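Local coordinates for protein polyphosphate kinase (PDB 2O8R) that probably catalyses the reversible transfer of the terminal phosphate of ATP onto a growing long-chain polyphosphate, with magnesium as cofactor, at residues Asp95-Tyr99 and Ser297-Leu303; Val24-Ala28 and Phe41-Phe45; Val357-Met362 and Ser385-Leu390; Glu372-Tyr378 and Lys399-Glu405; Leu325-His329 and Lys689-Thr693. The protein carries 3 engineered substitutions. All blocks are in the same frame, centred on the assembly; numbering follows the deposited sequence.

Contact 1: residues Asp95-Tyr99 and Ser297-Leu303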
# COMPACT_ATOMS: atom_id res chain seq x y z
N ASP A 95 16.38 28.02 -3.45
CA ASP A 95 15.18 28.05 -4.25
C ASP A 95 15.43 28.68 -5.61
O ASP A 95 15.00 28.15 -6.63
CB ASP A 95 14.09 28.81 -3.52
CG ASP A 95 12.71 28.53 -4.07
OD1 ASP A 95 12.43 27.36 -4.39
OD2 ASP A 95 11.92 29.49 -4.18
N GLU A 96 16.15 29.80 -5.62
CA GLU A 96 16.45 30.51 -6.86
C GLU A 96 17.31 29.67 -7.78
O GLU A 96 17.09 29.63 -9.00
CB GLU A 96 17.15 31.82 -6.55
CG GLU A 96 16.26 32.87 -5.91
CD GLU A 96 16.95 34.21 -5.78
OE1 GLU A 96 18.06 34.38 -6.34
OE2 GLU A 96 16.39 35.10 -5.11
N LEU A 97 18.31 29.02 -7.19
CA LEU A 97 19.10 28.05 -7.92
C LEU A 97 18.24 26.93 -8.53
O LEU A 97 18.36 26.64 -9.72
CB LEU A 97 20.17 27.45 -7.00
CG LEU A 97 21.06 26.36 -7.56
CD1 LEU A 97 21.79 26.82 -8.82
CD2 LEU A 97 22.04 25.95 -6.50
N TYR A 98 17.37 26.34 -7.71
CA TYR A 98 16.46 25.27 -8.13
C TYR A 98 15.69 25.63 -9.40
O TYR A 98 15.67 24.86 -10.37
CB TYR A 98 15.48 24.97 -7.00
CG TYR A 98 14.67 23.69 -7.11
CD1 TYR A 98 15.00 22.58 -6.34
CD2 TYR A 98 13.56 23.60 -7.94
CE1 TYR A 98 14.26 21.41 -6.42
CE2 TYR A 98 12.81 22.43 -8.03
CZ TYR A 98 13.16 21.35 -7.26
OH TYR A 98 12.42 20.19 -7.36
N TYR A 99 15.07 26.80 -9.42
CA TYR A 99 14.29 27.21 -10.57
C TYR A 99 15.12 27.52 -11.81
O TYR A 99 14.69 27.25 -12.94
CB TYR A 99 13.36 28.36 -10.20
CG TYR A 99 12.11 27.88 -9.47
CD1 TYR A 99 10.98 27.47 -10.17
CD2 TYR A 99 12.07 27.83 -8.08
CE1 TYR A 99 9.84 27.03 -9.50
CE2 TYR A 99 10.94 27.40 -7.41
CZ TYR A 99 9.83 26.99 -8.12
OH TYR A 99 8.72 26.58 -7.45
N SER A 297 7.87 32.01 -3.75
CA SER A 297 8.73 31.21 -4.60
C SER A 297 8.23 31.19 -6.03
O SER A 297 7.45 32.05 -6.45
CB SER A 297 8.82 29.79 -4.06
OG SER A 297 7.60 29.12 -4.25
N GLY A 298 8.68 30.19 -6.79
CA GLY A 298 8.40 30.09 -8.21
C GLY A 298 6.99 29.69 -8.54
O GLY A 298 6.11 29.63 -7.67
N ASN A 299 6.76 29.40 -9.81
CA ASN A 299 5.42 29.25 -10.34
C ASN A 299 4.77 27.88 -10.13
O ASN A 299 3.55 27.74 -10.24
CB ASN A 299 5.42 29.61 -11.81
CG ASN A 299 4.08 30.03 -12.29
OD1 ASN A 299 3.36 29.23 -12.89
ND2 ASN A 299 3.71 31.28 -12.02
N TYR A 300 5.60 26.86 -9.85
CA TYR A 300 5.12 25.52 -9.51
C TYR A 300 5.68 25.08 -8.16
O TYR A 300 6.88 25.20 -7.92
CB TYR A 300 5.51 24.49 -10.58
CG TYR A 300 4.95 24.83 -11.93
CD1 TYR A 300 3.65 24.49 -12.27
CD2 TYR A 300 5.72 25.52 -12.87
CE1 TYR A 300 3.12 24.81 -13.53
CE2 TYR A 300 5.21 25.85 -14.11
CZ TYR A 300 3.91 25.49 -14.44
OH TYR A 300 3.41 25.82 -15.67
N VAL A 301 4.80 24.59 -7.29
CA VAL A 301 5.21 24.16 -5.95
C VAL A 301 5.04 22.65 -5.75
O VAL A 301 4.44 21.95 -6.57
CB VAL A 301 4.46 24.92 -4.83
CG1 VAL A 301 4.68 26.43 -4.96
CG2 VAL A 301 2.98 24.59 -4.83
N ASN A 302 5.56 22.17 -4.63
CA ASN A 302 5.53 20.75 -4.29
C ASN A 302 6.22 19.90 -5.34
O ASN A 302 5.72 18.86 -5.75
CB ASN A 302 4.09 20.27 -4.09
CG ASN A 302 3.97 19.30 -2.97
OD1 ASN A 302 3.92 19.68 -1.80
ND2 ASN A 302 3.90 18.01 -3.31
N LEU A 303 7.39 20.36 -5.76
CA LEU A 303 8.06 19.76 -6.89
C LEU A 303 8.75 18.43 -6.59
O LEU A 303 9.49 17.92 -7.42
CB LEU A 303 9.03 20.74 -7.52
CG LEU A 303 8.34 21.81 -8.35
CD1 LEU A 303 9.37 22.82 -8.80
CD2 LEU A 303 7.66 21.17 -9.55
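Tyr99 and Gly298 make the central contact, the phenol of the helix residue lying against bare backbone. Gly298 CA stands over one face of the ring in a CH-pi contact, 3.7 Å from the centroid and offset toward the hydroxyl end, where Tyr99 CZ is its nearest ring atom. With no side chain on Gly298, the backbone lies directly on the ring face.

The polar part is a single hydrogen bond. Tyr99 OH donates to Tyr300 O, which lies at the ring edge and near its plane; the modelled length of 2.3 Å is too short to trust at this resolution. Tyr99 gets there with CG anti to its carbonyl carbon (chi1 -79°), which sends the ring out across 297-300. Near the start of the helical segment, Asp95 OD2 comes within 3.1 Å of Ser297 CB, a polar-to-carbon approach without a bond.

Apolar contact is left to Leu303, whose CD1 packs obliquely on Tyr98 CE2 at 3.5 Å, while its CB lies 3.4 Å from Tyr98 OH.

Helix 83-112 of the N-terminal domain is thus joined to the loop leaving edge strand 294-297 of the middle domain. On that helix Tyr98 also meets Phe45 of helix 35-63 and Leu25 of helix 13-29, whereas the Tyr300 ring turns the other way, stacking with Phe208 and hydrogen-bonding Asp211.

Contact 2: residues Val24-Ala28 and Phe41-Phe45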
# COMPACT_ATOMS: atom_id res chain seq x y z
N VAL A 24 22.89 18.06 -2.96
CA VAL A 24 21.83 17.31 -3.64
C VAL A 24 21.32 18.14 -4.83
O VAL A 24 21.20 17.63 -5.95
CB VAL A 24 20.67 16.95 -2.68
CG1 VAL A 24 19.57 16.22 -3.41
CG2 VAL A 24 21.18 16.09 -1.55
N LEU A 25 21.07 19.42 -4.59
CA LEU A 25 20.72 20.36 -5.64
C LEU A 25 21.78 20.40 -6.75
O LEU A 25 21.45 20.58 -7.92
CB LEU A 25 20.51 21.76 -5.07
CG LEU A 25 19.86 22.81 -5.98
CD1 LEU A 25 18.76 22.21 -6.82
CD2 LEU A 25 19.31 23.95 -5.16
N MSE A 26 23.04 20.22 -6.38
CA MSE A 26 24.12 20.20 -7.37
C MSE A 26 24.06 19.00 -8.32
O MSE A 26 24.35 19.16 -9.51
CB MSE A 26 25.47 20.29 -6.70
CG MSE A 26 25.79 21.69 -6.26
SE MSE A 26 27.18 21.77 -4.90
CE MSE A 26 27.55 23.69 -5.04
N GLU A 27 23.69 17.82 -7.81
CA GLU A 27 23.53 16.66 -8.68
C GLU A 27 22.58 17.01 -9.80
O GLU A 27 22.81 16.64 -10.95
CB GLU A 27 23.02 15.44 -7.94
CG GLU A 27 24.09 14.68 -7.20
CD GLU A 27 24.98 13.87 -8.11
OE1 GLU A 27 24.48 13.37 -9.12
OE2 GLU A 27 26.19 13.74 -7.82
N ALA A 28 21.53 17.75 -9.45
CA ALA A 28 20.57 18.20 -10.44
C ALA A 28 21.20 19.11 -11.50
O ALA A 28 20.81 19.06 -12.67
CB ALA A 28 19.43 18.89 -9.77
N PHE A 41 16.98 13.96 -8.48
CA PHE A 41 17.64 14.71 -7.42
C PHE A 41 16.96 16.03 -7.05
O PHE A 41 17.02 16.46 -5.90
CB PHE A 41 19.14 14.88 -7.72
CG PHE A 41 19.95 13.74 -7.23
CD1 PHE A 41 20.04 12.58 -7.96
CD2 PHE A 41 20.55 13.80 -5.98
CE1 PHE A 41 20.76 11.50 -7.48
CE2 PHE A 41 21.26 12.72 -5.50
CZ PHE A 41 21.35 11.56 -6.26
N LEU A 42 16.30 16.64 -8.02
CA LEU A 42 15.47 17.80 -7.76
C LEU A 42 14.38 17.38 -6.78
O LEU A 42 14.19 17.99 -5.73
CB LEU A 42 14.87 18.31 -9.08
CG LEU A 42 14.99 19.76 -9.55
CD1 LEU A 42 16.33 20.38 -9.18
CD2 LEU A 42 14.72 19.88 -11.08
N SER A 43 13.68 16.30 -7.12
CA SER A 43 12.63 15.76 -6.26
C SER A 43 13.12 15.46 -4.84
O SER A 43 12.50 15.87 -3.85
CB SER A 43 12.03 14.51 -6.92
OG SER A 43 11.74 13.50 -5.98
N ILE A 44 14.26 14.77 -4.75
CA ILE A 44 14.89 14.43 -3.47
C ILE A 44 15.16 15.68 -2.65
O ILE A 44 14.79 15.74 -1.47
CB ILE A 44 16.22 13.65 -3.66
CG1 ILE A 44 15.94 12.24 -4.19
CG2 ILE A 44 16.98 13.58 -2.34
CD1 ILE A 44 17.19 11.48 -4.66
N PHE A 45 15.76 16.69 -3.28
CA PHE A 45 16.04 17.97 -2.63
C PHE A 45 14.78 18.56 -2.01
O PHE A 45 14.81 19.06 -0.89
CB PHE A 45 16.64 18.96 -3.63
CG PHE A 45 16.75 20.36 -3.11
CD1 PHE A 45 17.90 20.79 -2.49
CD2 PHE A 45 15.69 21.26 -3.25
CE1 PHE A 45 18.01 22.08 -2.01
CE2 PHE A 45 15.80 22.54 -2.78
CZ PHE A 45 16.95 22.96 -2.16
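Glu27 holds CG anti to the carbonyl carbon (chi1 -82°), and the Phe41 ring (chi1 -88°) swings alongside it, the two side chains pointing the same way. The result is a CH-pi contact: Glu27 CB sits over one ring face, 3.9 Å from the centroid. Ile44 CD1 of the same helix as Phe41 covers the opposite face, so the Phe41 ring is sandwiched. Val24 comes in at about a right angle, its CG1 at the ring edge, 3.7 Å from Phe41 CD2. The same methyl also touches Ile44 CG2 and Phe45 CB, the latter at 4.0 Å.

This is an antiparallel helical hairpin of the N-terminal domain: segments 24-28 and 41-45 of helices 13-29 and 35-63 run at 157° to each other, their axes 8.1 Å apart, and a short loop joins the helices. The interface has no hydrogen bond of its own. On its far flank Leu25 CD2 lies over one face of the Phe45 ring, and Leu42 CD1 touches both Leu25 CD1 and Ala28 CB, 3.5 Å from the latter. The Glu27 carboxylate bends away at chi2 to form salt bridges with Arg23 and Lys655. Asn48, predicted to bind ATP, lies beside Ile44, one turn further along helix 35-63.

Contact 3: residues Val357-Met362 and Ser385-Leu390. With SO4 (sulfate ion), chain I.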
# COMPACT_ATOMS: atom_id res chain seq x y z
N VAL A 357 20.36 -12.62 2.87
CA VAL A 357 19.73 -12.59 4.19
C VAL A 357 18.50 -13.51 4.24
O VAL A 357 18.40 -14.38 5.12
CB VAL A 357 19.39 -11.14 4.63
CG1 VAL A 357 18.56 -11.13 5.91
CG2 VAL A 357 20.67 -10.32 4.79
N VAL A 358 17.59 -13.34 3.29
CA VAL A 358 16.34 -14.12 3.28
C VAL A 358 16.55 -15.60 2.90
O VAL A 358 15.96 -16.48 3.51
CB VAL A 358 15.26 -13.44 2.42
CG1 VAL A 358 15.72 -13.30 0.99
CG2 VAL A 358 13.95 -14.21 2.50
N ARG A 359 17.39 -15.85 1.89
CA ARG A 359 17.86 -17.19 1.54
C ARG A 359 18.40 -17.96 2.76
O ARG A 359 18.04 -19.12 2.99
CB ARG A 359 19.00 -17.07 0.54
CG ARG A 359 18.83 -17.87 -0.69
CD ARG A 359 18.78 -16.95 -1.86
NE ARG A 359 20.03 -16.84 -2.64
CZ ARG A 359 20.98 -17.77 -2.76
NH1 ARG A 359 22.03 -17.52 -3.51
NH2 ARG A 359 20.89 -18.94 -2.15
N LEU A 360 19.26 -17.29 3.52
CA LEU A 360 19.81 -17.84 4.74
C LEU A 360 18.69 -18.12 5.72
O LEU A 360 18.59 -19.22 6.26
CB LEU A 360 20.82 -16.88 5.35
CG LEU A 360 21.66 -17.58 6.41
CD1 LEU A 360 22.55 -18.60 5.72
CD2 LEU A 360 22.49 -16.59 7.18
N LEU A 361 17.85 -17.12 5.93
CA LEU A 361 16.68 -17.29 6.79
C LEU A 361 15.84 -18.49 6.36
O LEU A 361 15.37 -19.24 7.21
CB LEU A 361 15.84 -16.02 6.83
CG LEU A 361 16.42 -14.93 7.73
CD1 LEU A 361 15.61 -13.66 7.60
CD2 LEU A 361 16.50 -15.39 9.18
N MSE A 362 15.68 -18.68 5.06
CA MSE A 362 14.90 -19.80 4.54
C MSE A 362 15.58 -21.14 4.76
O MSE A 362 14.92 -22.12 5.09
CB MSE A 362 14.58 -19.62 3.07
CG MSE A 362 13.52 -18.58 2.80
SE MSE A 362 13.19 -18.41 0.88
CE MSE A 362 14.61 -17.21 0.34
N SER A 385 9.41 -10.82 2.38
CA SER A 385 10.15 -12.08 2.30
C SER A 385 10.74 -12.53 3.61
O SER A 385 10.60 -13.68 4.03
CB SER A 385 11.29 -11.90 1.32
OG SER A 385 10.79 -11.54 0.05
N ILE A 386 11.42 -11.60 4.27
CA ILE A 386 11.97 -11.84 5.58
C ILE A 386 10.89 -12.25 6.57
O ILE A 386 11.02 -13.32 7.19
CB ILE A 386 12.83 -10.65 6.03
CG1 ILE A 386 14.16 -10.71 5.28
CG2 ILE A 386 13.08 -10.69 7.53
CD1 ILE A 386 15.08 -9.57 5.56
N ILE A 387 9.80 -11.46 6.68
CA ILE A 387 8.67 -11.85 7.54
C ILE A 387 8.19 -13.27 7.18
O ILE A 387 7.96 -14.11 8.05
CB ILE A 387 7.46 -10.89 7.45
CG1 ILE A 387 7.83 -9.43 7.80
CG2 ILE A 387 6.33 -11.39 8.33
CD1 ILE A 387 8.52 -9.25 9.12
N SER A 388 8.08 -13.53 5.88
CA SER A 388 7.61 -14.82 5.41
C SER A 388 8.54 -15.95 5.83
O SER A 388 8.08 -16.97 6.35
CB SER A 388 7.43 -14.78 3.91
OG SER A 388 6.17 -14.21 3.59
N ALA A 389 9.84 -15.76 5.61
CA ALA A 389 10.82 -16.77 6.02
C ALA A 389 10.73 -16.99 7.52
O ALA A 389 10.79 -18.11 7.99
CB ALA A 389 12.22 -16.37 5.61
N LEU A 390 10.56 -15.90 8.27
CA LEU A 390 10.45 -15.98 9.73
C LEU A 390 9.17 -16.70 10.16
O LEU A 390 9.21 -17.50 11.09
CB LEU A 390 10.49 -14.59 10.35
CG LEU A 390 11.83 -13.84 10.29
CD1 LEU A 390 11.59 -12.43 10.70
CD2 LEU A 390 12.91 -14.48 11.16
S SO4 I . 19.52 -15.15 -6.07
O1 SO4 I . 19.97 -16.30 -6.86
O2 SO4 I . 20.25 -13.95 -6.47
O3 SO4 I . 18.10 -14.93 -6.29
O4 SO4 I . 19.77 -15.42 -4.66
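Val358 and Ile386 face each other across two helices whose segments 357-362 and 385-390 run almost parallel, 10° between their directions and 8.9 Å between axes, with no hydrogen bond joining them. At Ala389 the small side chain allows a close approach: its CB sits 3.8 Å from Leu361 CB and equally near Met362 CG, a selenomethionine. Val358 holds CG2 anti to its backbone nitrogen, which brings that methyl to 3.7 Å from Ser385 CB.

Toward the start of the two segments, Ile386 touches three residues of helix 355-365. Besides Val358, its CD1 meets Val357 CG1 at 3.8 Å, and its CG2 lies 3.9 Å from Leu361 CD1, the leucine crossing it at a slant. The other Leu361 methyl, CD2, turns to Leu390 CD2 at 4.2 Å.

On the side of helix 355-365 turned from its neighbour, Arg359 NE hydrogen-bonds sulfate O4 near the guanidinium plane, though the refined length is doubtfully short; the sulfate probably came from the crystallisation liquor. Arg359 also pairs with Glu331. Gln395 of the second subunit packs on Val358 and Arg359, putting one flank of the pair at the dimer contact. Leu361 and Leu390 both rest on Ile373 of strand 370-377, the layered helix-on-sheet arrangement of a phospholipase D-like domain.

Contact 4: residues Glu372-Tyr378 and Lys399-Glu405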
# COMPACT_ATOMS: atom_id res chain seq x y z
N GLU A 372 16.88 -21.35 17.37
CA GLU A 372 16.23 -20.05 17.28
C GLU A 372 16.80 -19.01 16.31
O GLU A 372 17.96 -19.07 15.92
CB GLU A 372 16.01 -19.44 18.67
CG GLU A 372 17.22 -19.07 19.45
CD GLU A 372 16.87 -18.22 20.68
OE1 GLU A 372 17.66 -18.20 21.64
OE2 GLU A 372 15.80 -17.58 20.67
N ILE A 373 15.93 -18.10 15.90
CA ILE A 373 16.27 -16.97 15.05
C ILE A 373 15.83 -15.69 15.74
O ILE A 373 14.71 -15.60 16.25
CB ILE A 373 15.57 -17.05 13.71
CG1 ILE A 373 15.83 -18.40 13.04
CG2 ILE A 373 16.00 -15.92 12.81
CD1 ILE A 373 15.01 -18.65 11.79
N ARG A 374 16.72 -14.71 15.78
CA ARG A 374 16.44 -13.44 16.45
C ARG A 374 16.97 -12.32 15.59
O ARG A 374 18.11 -12.38 15.12
CB ARG A 374 17.12 -13.41 17.81
CG ARG A 374 16.81 -14.63 18.66
CD ARG A 374 17.78 -14.79 19.81
NE ARG A 374 17.58 -13.82 20.88
CZ ARG A 374 16.52 -13.77 21.68
NH1 ARG A 374 15.51 -14.62 21.52
NH2 ARG A 374 16.46 -12.86 22.64
N LEU A 375 16.13 -11.31 15.35
CA LEU A 375 16.59 -10.15 14.58
C LEU A 375 15.97 -8.79 14.97
O LEU A 375 14.93 -8.70 15.65
CB LEU A 375 16.45 -10.40 13.07
CG LEU A 375 15.24 -9.84 12.32
CD1 LEU A 375 15.50 -9.86 10.82
CD2 LEU A 375 14.02 -10.65 12.66
N THR A 376 16.63 -7.74 14.53
CA THR A 376 16.11 -6.41 14.75
C THR A 376 15.40 -5.97 13.47
O THR A 376 15.69 -6.48 12.40
CB THR A 376 17.23 -5.45 15.16
OG1 THR A 376 18.31 -5.55 14.23
CG2 THR A 376 17.76 -5.82 16.53
N GLN A 377 14.45 -5.04 13.60
CA GLN A 377 13.67 -4.50 12.47
C GLN A 377 13.24 -3.07 12.81
O GLN A 377 12.78 -2.82 13.93
CB GLN A 377 12.42 -5.35 12.24
CG GLN A 377 12.53 -6.38 11.12
CD GLN A 377 11.85 -5.95 9.83
OE1 GLN A 377 11.63 -6.76 8.93
NE2 GLN A 377 11.51 -4.66 9.74
N TYR A 378 13.40 -2.13 11.87
CA TYR A 378 12.97 -0.74 12.12
C TYR A 378 11.49 -0.67 12.50
O TYR A 378 11.15 -0.19 13.58
CB TYR A 378 13.25 0.17 10.92
CG TYR A 378 12.64 1.55 11.06
CD1 TYR A 378 13.09 2.45 12.03
CD2 TYR A 378 11.61 1.97 10.22
CE1 TYR A 378 12.53 3.71 12.16
CE2 TYR A 378 11.04 3.23 10.34
CZ TYR A 378 11.51 4.10 11.31
OH TYR A 378 10.94 5.36 11.44
N LYS A 399 12.15 -21.07 17.89
CA LYS A 399 11.99 -19.81 18.62
C LYS A 399 12.30 -18.58 17.76
O LYS A 399 13.43 -18.42 17.31
CB LYS A 399 12.87 -19.82 19.86
CG LYS A 399 12.43 -20.79 20.94
CD LYS A 399 13.09 -20.44 22.26
CE LYS A 399 12.62 -21.36 23.37
NZ LYS A 399 13.24 -20.97 24.66
N VAL A 400 11.31 -17.73 17.52
CA VAL A 400 11.52 -16.55 16.66
C VAL A 400 11.19 -15.23 17.36
O VAL A 400 10.04 -14.97 17.70
CB VAL A 400 10.72 -16.65 15.34
CG1 VAL A 400 10.97 -15.43 14.47
CG2 VAL A 400 11.08 -17.92 14.57
N SER A 401 12.20 -14.39 17.57
CA SER A 401 11.99 -13.08 18.20
C SER A 401 12.33 -11.93 17.26
O SER A 401 13.33 -11.99 16.54
CB SER A 401 12.85 -12.93 19.45
OG SER A 401 13.29 -14.20 19.89
N VAL A 402 11.50 -10.90 17.25
CA VAL A 402 11.78 -9.68 16.47
C VAL A 402 11.76 -8.45 17.38
O VAL A 402 10.72 -8.12 17.96
CB VAL A 402 10.79 -9.47 15.33
CG1 VAL A 402 11.12 -8.21 14.55
CG2 VAL A 402 10.75 -10.66 14.40
N PHE A 403 12.91 -7.78 17.49
CA PHE A 403 13.05 -6.58 18.31
C PHE A 403 12.91 -5.38 17.44
O PHE A 403 13.74 -5.16 16.56
CB PHE A 403 14.41 -6.56 19.02
CG PHE A 403 14.53 -7.60 20.07
CD1 PHE A 403 14.26 -7.30 21.39
CD2 PHE A 403 14.88 -8.90 19.74
CE1 PHE A 403 14.35 -8.28 22.37
CE2 PHE A 403 14.96 -9.88 20.70
CZ PHE A 403 14.70 -9.57 22.02
N VAL A 404 11.86 -4.61 17.70
CA VAL A 404 11.46 -3.49 16.84
C VAL A 404 11.66 -2.15 17.55
O VAL A 404 11.08 -1.92 18.63
CB VAL A 404 9.98 -3.60 16.41
CG1 VAL A 404 9.65 -2.57 15.35
CG2 VAL A 404 9.65 -5.00 15.91
N GLU A 405 12.44 -1.28 16.93
CA GLU A 405 12.81 0.00 17.55
C GLU A 405 11.73 1.09 17.59
O GLU A 405 11.99 2.19 18.08
CB GLU A 405 14.07 0.58 16.90
CG GLU A 405 13.99 0.80 15.40
CD GLU A 405 15.16 1.62 14.85
OE1 GLU A 405 15.26 2.82 15.17
OE2 GLU A 405 15.98 1.05 14.08
O HOH W 1 14.12 -16.45 19.28
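Glu372 and Lys399 open a parallel strand pair, the two strands of a beta-alpha-beta unit (strand 370-377, helix 385-395, strand 399-404) in the first phospholipase D-like domain. Glu372 CB and Lys399 CB lie 3.4 Å apart on one sheet face. With Glu372 CG between the backbone N and the carbonyl carbon (chi1 66°) and the chain extended beyond it, OE2 comes to Arg374 NH1 in a salt bridge of 3.1 Å, tilted out of both the carboxylate and guanidinium planes. A water lies within hydrogen-bonding reach of Glu372 OE2, Ile373 O and Ser401 OG, though its two protons cannot serve every acceptor around it.

Ile373 gives its N to Lys399 O (2.9 Å) and its O to Ser401 N. Arg374 turns to the Ser401 and Phe403 face; its guanidinium meets the Phe403 ring with planes 68° apart, and NH2 comes to the ring's edge, 3.8 Å from Phe403 CZ. Leu375 repeats the backbone pattern with Ser401 O and Phe403 N, while on the other face its CD2 packs 3.7 Å from Val402 CG2, the two chains side by side. Thr376 OG1 hydrogen-bonds Ala440 O and Thr442 N, where antiparallel strand 442-447 begins. Gln377 N bonds Phe403 O, and the final link, Glu405 N to Gln377 O, is weak at 3.4 Å.

At this strand end lie Arg379, predicted to bind magnesium, and His439, the predicted phosphohistidine. Tyr378 closes the pair edge-on, its CD1 3.6 Å from Glu405 CD, with ring and carboxylate planes 77° apart.

Contact 5: residues Leu325-His329 and Lys689-Thr693. Engineered in segment 689-693: Thr692 (natural residue Ala).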
# COMPACT_ATOMS: atom_id res chain seq x y z
N LEU A 325 25.90 -8.59 -8.35
CA LEU A 325 26.81 -9.70 -8.22
C LEU A 325 26.41 -10.73 -7.19
O LEU A 325 25.69 -10.44 -6.25
CB LEU A 325 28.19 -9.18 -7.82
CG LEU A 325 28.78 -8.11 -8.73
CD1 LEU A 325 29.97 -7.45 -8.07
CD2 LEU A 325 29.12 -8.70 -10.08
N LEU A 326 26.93 -11.95 -7.37
CA LEU A 326 26.83 -12.96 -6.34
C LEU A 326 28.23 -13.26 -5.84
O LEU A 326 29.22 -12.84 -6.46
CB LEU A 326 26.21 -14.24 -6.89
CG LEU A 326 24.93 -14.06 -7.71
CD1 LEU A 326 24.45 -15.39 -8.24
CD2 LEU A 326 23.85 -13.41 -6.85
N SER A 327 28.31 -13.96 -4.72
CA SER A 327 29.55 -14.54 -4.27
C SER A 327 29.60 -15.97 -4.82
O SER A 327 28.78 -16.81 -4.44
CB SER A 327 29.59 -14.54 -2.75
OG SER A 327 30.48 -15.51 -2.23
N LYS A 328 30.55 -16.23 -5.74
CA LYS A 328 30.75 -17.57 -6.32
C LYS A 328 31.04 -18.59 -5.23
O LYS A 328 30.47 -19.68 -5.21
CB LYS A 328 31.88 -17.60 -7.36
CG LYS A 328 31.96 -16.43 -8.34
CD LYS A 328 30.75 -16.31 -9.26
CE LYS A 328 31.06 -16.77 -10.68
NZ LYS A 328 31.54 -15.66 -11.55
N HIS A 329 31.93 -18.20 -4.31
CA HIS A 329 32.35 -19.03 -3.19
C HIS A 329 31.16 -19.51 -2.38
O HIS A 329 30.95 -20.73 -2.23
CB HIS A 329 33.26 -18.22 -2.29
CG HIS A 329 34.44 -18.98 -1.80
ND1 HIS A 329 35.67 -18.92 -2.41
CD2 HIS A 329 34.58 -19.84 -0.76
CE1 HIS A 329 36.52 -19.70 -1.77
NE2 HIS A 329 35.88 -20.27 -0.76
N LYS A 689 36.99 -9.27 -8.70
CA LYS A 689 37.38 -10.32 -7.78
C LYS A 689 36.51 -11.59 -7.91
O LYS A 689 36.96 -12.68 -7.58
CB LYS A 689 37.44 -9.81 -6.33
CG LYS A 689 36.15 -9.92 -5.57
CD LYS A 689 36.40 -10.39 -4.15
CE LYS A 689 35.09 -10.55 -3.39
NZ LYS A 689 35.31 -10.79 -1.95
N GLU A 690 35.28 -11.46 -8.41
CA GLU A 690 34.39 -12.62 -8.48
C GLU A 690 34.69 -13.48 -9.69
O GLU A 690 34.40 -14.68 -9.69
CB GLU A 690 32.91 -12.24 -8.39
CG GLU A 690 32.46 -11.62 -7.04
CD GLU A 690 32.36 -12.61 -5.88
OE1 GLU A 690 32.39 -13.84 -6.12
OE2 GLU A 690 32.24 -12.16 -4.71
N GLU A 691 35.29 -12.89 -10.72
CA GLU A 691 35.78 -13.67 -11.86
C GLU A 691 37.07 -14.41 -11.51
O GLU A 691 37.55 -15.23 -12.28
CB GLU A 691 36.01 -12.80 -13.09
CG GLU A 691 35.14 -11.56 -13.22
CD GLU A 691 33.76 -11.82 -13.80
OE1 GLU A 691 33.07 -12.76 -13.33
OE2 GLU A 691 33.35 -11.07 -14.71
N THR A 692 37.64 -14.10 -10.35
CA THR A 692 38.88 -14.75 -9.90
C THR A 692 38.61 -15.92 -8.95
O THR A 692 39.39 -16.17 -8.02
CB THR A 692 39.85 -13.74 -9.22
OG1 THR A 692 39.49 -12.40 -9.56
CG2 THR A 692 41.29 -13.99 -9.68
N THR A 693 37.52 -16.65 -9.19
CA THR A 693 37.17 -17.84 -8.40
C THR A 693 37.70 -19.12 -9.05
O THR A 693 38.58 -19.79 -8.50
CB THR A 693 35.63 -17.95 -8.17
OG1 THR A 693 35.19 -16.88 -7.32
CG2 THR A 693 35.26 -19.30 -7.53
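The start of helix 328-331 meets the end of the C-terminal helix 678-691 where Lys328 and Glu690 touch. Ser327 is the N-cap residue, its OG capping Leu330 N from within the same turn. Glu690 supplies a second acceptor from across the contact: Lys328 N donates to Glu690 OE1 at 3.0 Å in a nearly straight bond (165°), meeting the oxygen from above the carboxylate plane. A bend at chi2 (-73°) folds the Glu690 chain over toward 326-328, where Leu326 O is a close acceptor and not a bonding partner. The other oxygen, OE2, hydrogen-bonds Tyr352, so both ends of the carboxylate are held.

The Lys328 side chain curls back along the opposing helix end. Its CG lies 3.3 Å from Glu690 O, and Thr693 OG1 leans on it with 3.4 Å to Lys328 CB. That same OG1 bonds Glu690 O weakly. At the tip, Lys328 NZ and Glu691 OE1 make a long salt bridge of 3.7 Å.

The amide-to-carboxylate bond thus has good geometry, while the salt bridge is long and the Thr693 bond weak. The Lys328 amide and the Tyr352 hydroxyl probably favour the ionised form of the buried Glu690, and the bond from Lys328 N ties the last modelled turn of the chain to 325-329.

Overall arrangement
The contacts form two clusters and an outlier. Contacts 1 and 2, centres 12 Å apart, touch, with Leu97 against Leu25, so the loop after strand 294-297 and the hairpin of helices 13-29 and 35-63 meet on helix 83-112. Contacts 3 and 4, also 12 Å apart, have segments that alternate along the chain: helix 385-395 of contact 3 is the crossover helix between the two strands of contact 4, and its Leu390 packs on Leu375 and Val400. Contact 1 lies across the chain's centre from contacts 3, 4 and 5, its centre about 44 Å from that of contact 4. Contact 5 closes a loop that contains contacts 3 and 4, returning helix 678-691 to the start of helix 328-331, about 6 Å from contact 3 at the nearest atoms.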